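PDB 6S5Z: surface protein R28, which is a cell-wall-attached surface protein of Streptococcus pyogenes, represented here by an immunoglobulin-like Rib domain, a kind of domain implicated in infection. Local coordinates for residues A[13-18]-A[77-82]; A[38-43]-A[64-69]. All coordinates share one frame; numbering follows the deposited sequence.

Interaction 1 of 2, residues A[13-18]-A[77-82]; sequences AKHRTV and KVTVTS
His15 leaves its backbone with CG anti to the backbone N (chi1 170°), which swings the ring toward strand 71-81 and brings its NE2 edge to Thr79, the two side chains crossing obliquely. Followed outward from CB, CD2 comes to 3.5 Å from Lys77 O and packs against the Lys77 CB, and NE2 at the tip donates a short hydrogen bond of 2.5 Å to Thr79 OG1. CE1 beside it lies 3.2 Å from Thr79 OG1. The acceptor sits nearly in the ring plane (N-H...O angle 154°). Thr79 OG1 is also hydrogen-bonded to Glu57, so a carboxylate lies behind the hydroxyl; this may favour a positively charged imidazole. Beside this polar pair runs the backbone ladder of a parallel pair, in which Arg16, Thr17 and Val18 face Val78, Thr79 and Val80. Strand 16-19 thereby forms one margin of the four-stranded mixed sheet in this immunoglobulin-like Rib domain. Thr79 N to Arg16 O and Val18 N to Thr79 O, both 2.9 Å, run almost along the C=O axes, and Thr81 N to Val18 O continues the series. At the start of the pairing the bond from Arg16 N to Lys77 O is weak, 3.4 Å, and a water donating to Lys14 O and Lys77 O bridges the two segments. Thr17 lies alongside Thr79, and its CG2 meets Thr81 CG2 at 3.6 Å. On the face of Arg16, Val18 and Val78, Val18 CG2 touches Val78 CG1 at 3.9 Å, while Val18 CG1 rests over one face of the Arg16 guanidinium, offset toward its rim.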
loop_
_atom_site.group_PDB
_atom_site.type_symbol
_atom_site.label_atom_id
_atom_site.label_comp_id
_atom_site.label_asym_id
_atom_site.label_seq_id
_atom_site.Cartn_x
_atom_site.Cartn_y
_atom_site.Cartn_z
ATOM N N ALA A 13 -3.206 6.491 -0.386
ATOM C CA ALA A 13 -2.271 6.117 0.660
ATOM C C ALA A 13 -2.750 6.565 2.031
ATOM O O ALA A 13 -3.392 7.612 2.188
ATOM C CB ALA A 13 -0.904 6.737 0.384
ATOM N N LYS A 14 -2.404 5.762 3.028
ATOM C CA LYS A 14 -2.528 6.114 4.431
ATOM C C LYS A 14 -1.130 6.265 5.012
ATOM O O LYS A 14 -0.296 5.360 4.868
ATOM C CB LYS A 14 -3.312 5.048 5.199
ATOM C CG LYS A 14 -3.273 5.243 6.717
ATOM C CD LYS A 14 -4.100 4.189 7.451
ATOM C CE LYS A 14 -3.825 4.231 8.957
ATOM N NZ LYS A 14 -4.707 3.288 9.702
ATOM N N HIS A 15 -0.868 7.410 5.646
ATOM C CA HIS A 15 0.398 7.613 6.340
ATOM C C HIS A 15 0.340 6.926 7.701
ATOM O O HIS A 15 -0.481 7.293 8.549
ATOM C CB HIS A 15 0.687 9.107 6.506
ATOM C CG HIS A 15 1.840 9.382 7.420
ATOM N ND1 HIS A 15 1.703 10.075 8.602
ATOM C CD2 HIS A 15 3.143 9.015 7.346
ATOM C CE1 HIS A 15 2.873 10.132 9.214
ATOM N NE2 HIS A 15 3.764 9.494 8.474
ATOM N N ARG A 16 1.217 5.948 7.924
ATOM C CA ARG A 16 1.288 5.249 9.199
ATOM C C ARG A 16 2.506 5.691 10.008
ATOM O O ARG A 16 3.549 6.071 9.453
ATOM C CB ARG A 16 1.347 3.731 8.996
ATOM C CG ARG A 16 0.219 3.121 8.201
ATOM C CD ARG A 16 0.397 1.614 8.228
ATOM N NE ARG A 16 0.281 1.094 9.590
ATOM C CZ ARG A 16 0.683 -0.119 9.961
ATOM N NH1 ARG A 16 1.248 -0.934 9.090
ATOM N NH2 ARG A 16 0.534 -0.513 11.212
ATOM N N THR A 17 2.357 5.628 11.335
ATOM C CA THR A 17 3.451 5.820 12.283
ATOM C C THR A 17 3.588 4.563 13.127
ATOM O O THR A 17 2.628 4.138 13.779
ATOM C CB THR A 17 3.200 7.031 13.180
ATOM O OG1 THR A 17 3.056 8.189 12.358
ATOM C CG2 THR A 17 4.364 7.236 14.133
ATOM N N VAL A 18 4.776 3.968 13.116
ATOM C CA VAL A 18 5.015 2.698 13.787
ATOM C C VAL A 18 6.342 2.759 14.532
ATOM O O VAL A 18 7.198 3.608 14.265
ATOM C CB VAL A 18 5.030 1.501 12.803
ATOM C CG1 VAL A 18 3.765 1.467 11.954
ATOM C CG2 VAL A 18 6.302 1.530 11.928
ATOM N N LYS A 77 3.963 6.459 2.781
ATOM C CA LYS A 77 4.970 6.961 3.694
ATOM C C LYS A 77 4.751 6.315 5.048
ATOM O O LYS A 77 3.608 6.130 5.482
ATOM C CB LYS A 77 4.914 8.492 3.777
ATOM C CG LYS A 77 5.230 9.121 2.424
ATOM C CD LYS A 77 5.450 10.628 2.461
ATOM C CE LYS A 77 6.119 11.081 1.157
ATOM N NZ LYS A 77 6.732 12.438 1.231
ATOM N N VAL A 78 5.848 5.945 5.696
ATOM C CA VAL A 78 5.803 5.351 7.020
ATOM C C VAL A 78 6.803 6.099 7.881
ATOM O O VAL A 78 7.985 6.207 7.527
ATOM C CB VAL A 78 6.119 3.842 7.005
ATOM C CG1 VAL A 78 6.075 3.284 8.419
ATOM C CG2 VAL A 78 5.142 3.067 6.121
ATOM N N THR A 79 6.331 6.631 8.994
ATOM C CA THR A 79 7.192 7.244 9.984
ATOM C C THR A 79 7.571 6.161 10.975
ATOM O O THR A 79 6.698 5.454 11.483
ATOM C CB THR A 79 6.463 8.397 10.685
ATOM O OG1 THR A 79 5.978 9.311 9.700
ATOM C CG2 THR A 79 7.393 9.127 11.644
ATOM N N VAL A 80 8.866 5.976 11.202
ATOM C CA VAL A 80 9.326 5.001 12.178
ATOM C C VAL A 80 9.942 5.769 13.340
ATOM O O VAL A 80 10.867 6.563 13.139
ATOM C CB VAL A 80 10.318 4.005 11.562
ATOM C CG1 VAL A 80 10.664 2.917 12.565
ATOM C CG2 VAL A 80 9.732 3.404 10.287
ATOM N N THR A 81 9.392 5.583 14.538
ATOM C CA THR A 81 9.857 6.251 15.750
ATOM C C THR A 81 10.830 5.371 16.534
ATOM O O THR A 81 10.818 4.141 16.433
ATOM C CB THR A 81 8.672 6.599 16.652
ATOM O OG1 THR A 81 8.143 5.395 17.218
ATOM C CG2 THR A 81 7.570 7.229 15.836
ATOM N N SER A 82 11.651 6.014 17.359
ATOM C CA SER A 82 12.578 5.286 18.226
ATOM C C SER A 82 12.684 5.941 19.605
ATOM O O SER A 82 12.584 7.159 19.739
ATOM C CB SER A 82 13.965 5.202 17.593
ATOM O OG SER A 82 14.683 6.402 17.805
HETATM O O HOH W 1 1.855 3.944 5.166
#

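Interaction 2 of 2, residues A[38-43]-A[64-69]; sequences SNSTYN and VHYPDG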
loop_
_atom_site.group_PDB
_atom_site.type_symbol
_atom_site.label_atom_id
_atom_site.label_comp_id
_atom_site.label_asym_id
_atom_site.label_seq_id
_atom_site.Cartn_x
_atom_site.Cartn_y
_atom_site.Cartn_z
ATOM N N SER A 38 -13.303 -5.958 -2.319
ATOM C CA SER A 38 -12.759 -6.592 -1.124
ATOM C C SER A 38 -11.940 -7.836 -1.447
ATOM O O SER A 38 -11.229 -8.321 -0.565
ATOM C CB SER A 38 -13.877 -6.904 -0.127
ATOM O OG SER A 38 -14.842 -7.780 -0.665
ATOM N N ASN A 39 -12.013 -8.360 -2.673
ATOM C CA ASN A 39 -11.114 -9.431 -3.080
ATOM C C ASN A 39 -9.817 -8.923 -3.710
ATOM O O ASN A 39 -9.006 -9.737 -4.151
ATOM C CB ASN A 39 -11.809 -10.351 -4.073
ATOM C CG ASN A 39 -12.829 -11.241 -3.416
ATOM O OD1 ASN A 39 -12.865 -11.371 -2.183
ATOM N ND2 ASN A 39 -13.662 -11.870 -4.234
ATOM N N SER A 40 -9.585 -7.612 -3.727
ATOM C CA SER A 40 -8.257 -7.120 -4.080
ATOM C C SER A 40 -7.232 -7.661 -3.096
ATOM O O SER A 40 -7.520 -7.852 -1.921
ATOM C CB SER A 40 -8.231 -5.588 -4.052
ATOM O OG SER A 40 -9.273 -5.048 -4.850
ATOM N N THR A 41 -6.002 -7.860 -3.562
ATOM C CA THR A 41 -4.928 -8.239 -2.660
ATOM C C THR A 41 -3.875 -7.139 -2.659
ATOM O O THR A 41 -3.733 -6.403 -3.632
ATOM C CB THR A 41 -4.315 -9.612 -3.036
ATOM O OG1 THR A 41 -3.663 -9.545 -4.311
ATOM C CG2 THR A 41 -5.396 -10.694 -3.088
ATOM N N TYR A 42 -3.143 -7.022 -1.550
ATOM C CA TYR A 42 -2.187 -5.937 -1.342
ATOM C C TYR A 42 -0.839 -6.536 -0.987
ATOM O O TYR A 42 -0.765 -7.445 -0.155
ATOM C CB TYR A 42 -2.656 -5.008 -0.213
ATOM C CG TYR A 42 -4.042 -4.425 -0.441
ATOM C CD1 TYR A 42 -5.202 -5.161 -0.155
ATOM C CD2 TYR A 42 -4.199 -3.147 -0.960
ATOM C CE1 TYR A 42 -6.474 -4.613 -0.376
ATOM C CE2 TYR A 42 -5.450 -2.608 -1.177
ATOM C CZ TYR A 42 -6.581 -3.334 -0.881
ATOM O OH TYR A 42 -7.814 -2.752 -1.112
ATOM N N ASN A 43 0.222 -6.023 -1.608
ATOM C CA ASN A 43 1.566 -6.475 -1.276
ATOM C C ASN A 43 2.520 -5.324 -1.509
ATOM O O ASN A 43 2.218 -4.393 -2.255
ATOM C CB ASN A 43 1.997 -7.682 -2.107
ATOM C CG ASN A 43 2.056 -7.376 -3.587
ATOM O OD1 ASN A 43 1.063 -7.518 -4.290
ATOM N ND2 ASN A 43 3.226 -6.947 -4.071
ATOM N N VAL A 64 -1.712 -2.754 -5.517
ATOM C CA VAL A 64 -3.098 -3.174 -5.318
ATOM C C VAL A 64 -3.484 -4.049 -6.505
ATOM O O VAL A 64 -3.533 -3.573 -7.643
ATOM C CB VAL A 64 -4.043 -1.971 -5.172
ATOM C CG1 VAL A 64 -5.464 -2.435 -4.879
ATOM C CG2 VAL A 64 -3.580 -1.119 -4.048
ATOM N N HIS A 65 -3.729 -5.336 -6.259
ATOM C CA HIS A 65 -4.018 -6.302 -7.321
ATOM C C HIS A 65 -5.527 -6.498 -7.394
ATOM O O HIS A 65 -6.125 -7.064 -6.481
ATOM C CB HIS A 65 -3.322 -7.638 -7.052
ATOM C CG HIS A 65 -1.836 -7.601 -7.240
ATOM N ND1 HIS A 65 -1.212 -8.134 -8.347
ATOM C CD2 HIS A 65 -0.855 -7.069 -6.474
ATOM C CE1 HIS A 65 0.093 -7.940 -8.250
ATOM N NE2 HIS A 65 0.335 -7.301 -7.120
ATOM N N TYR A 66 -6.122 -6.099 -8.497
ATOM C CA TYR A 66 -7.566 -6.133 -8.633
ATOM C C TYR A 66 -8.011 -7.467 -9.204
ATOM O O TYR A 66 -7.205 -8.209 -9.778
ATOM C CB TYR A 66 -8.028 -5.005 -9.539
ATOM C CG TYR A 66 -7.743 -3.644 -8.997
ATOM C CD1 TYR A 66 -8.432 -3.169 -7.900
ATOM C CD2 TYR A 66 -6.796 -2.817 -9.595
ATOM C CE1 TYR A 66 -8.188 -1.918 -7.404
ATOM C CE2 TYR A 66 -6.552 -1.557 -9.105
ATOM C CZ TYR A 66 -7.246 -1.119 -8.006
ATOM O OH TYR A 66 -7.006 0.132 -7.508
ATOM N N PRO A 67 -9.293 -7.809 -9.057
ATOM C CA PRO A 67 -9.763 -9.108 -9.564
ATOM C C PRO A 67 -9.618 -9.301 -11.060
ATOM O O PRO A 67 -9.525 -10.451 -11.499
ATOM C CB PRO A 67 -11.246 -9.132 -9.156
ATOM C CG PRO A 67 -11.321 -8.209 -7.984
ATOM C CD PRO A 67 -10.344 -7.101 -8.303
ATOM N N ASP A 68 -9.557 -8.243 -11.863
ATOM C CA ASP A 68 -9.439 -8.448 -13.301
ATOM C C ASP A 68 -7.993 -8.551 -13.734
ATOM O O ASP A 68 -7.717 -8.612 -14.937
ATOM C CB ASP A 68 -10.152 -7.334 -14.085
ATOM C CG ASP A 68 -9.432 -6.000 -14.021
ATOM O OD1 ASP A 68 -8.468 -5.856 -13.249
ATOM O OD2 ASP A 68 -9.847 -5.071 -14.747
ATOM N N GLY A 69 -7.072 -8.589 -12.779
ATOM C CA GLY A 69 -5.667 -8.747 -13.069
ATOM C C GLY A 69 -4.906 -7.467 -13.263
ATOM O O GLY A 69 -3.674 -7.512 -13.367
HETATM O O HOH W 2 -7.740 -9.466 -6.576
#
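Two backbone hydrogen bonds join Thr41 and His65 as an antiparallel hydrogen-bonded pair: His65 N gives a nearly straight bond of 2.8 Å to Thr41 O (174°), and Thr41 N returns one of 3.0 Å to a lone pair of His65 O. That carbonyl also accepts from a water, which donates to Asn39 O as well and so extends the link back past the start of strand 41-44. The strand belongs to a hairpin with strand 56-65, beyond which the chain folds through a type I turn from Tyr66 to Gly69, closed by Gly69 N to Tyr66 O. On the face that carries Thr41 and His65, Thr41 OG1 lies 3.4 Å from His65 CB. Asn43 OD1 is 2.9 Å from both NE2 and CD2 of His65, the planes 40° apart and the angle at NE2 poor for bonding; Asn43 ND2 and His65 NE2 instead both bond to Glu63. On the other face, Tyr42 and Val64 lie side by side, both valine methyls 3.7 Å from Tyr42 CE2. Ser40 OG, bonded to Pro37 O, stands 3.7 Å from Tyr66 CD1. The Tyr66 hydroxyl bonds to Asp72, a sodium-site residue, placing this ring in the metal's second shell. Sharing Glu63 OE1 is consistent with holding amide and imidazole together, and its charge would be expected to raise the proton affinity of His65.

How the interactions relate
Opposite margins of one four-stranded sheet are secured by the two contacts: interaction 1 adds strand 16-19 in parallel to strand 71-81, and interaction 2 adds strand 41-44 antiparallel to strand 56-65. The two inner strands are neighbours, so the contacts share a sheet without touching; their centres are 23 Å apart, on opposite sides of the chain's centre. Interaction 1 lies at the surface and joins distant parts of the sequence, whereas interaction 2 is partly buried, at the open end of a hairpin, with fewer backbone bonds between its segments and aromatic packing near the sodium site. Both involve a glutamate: in interaction 1 it stands behind a direct histidine-to-threonine bond, in interaction 2 it joins the two side chains itself.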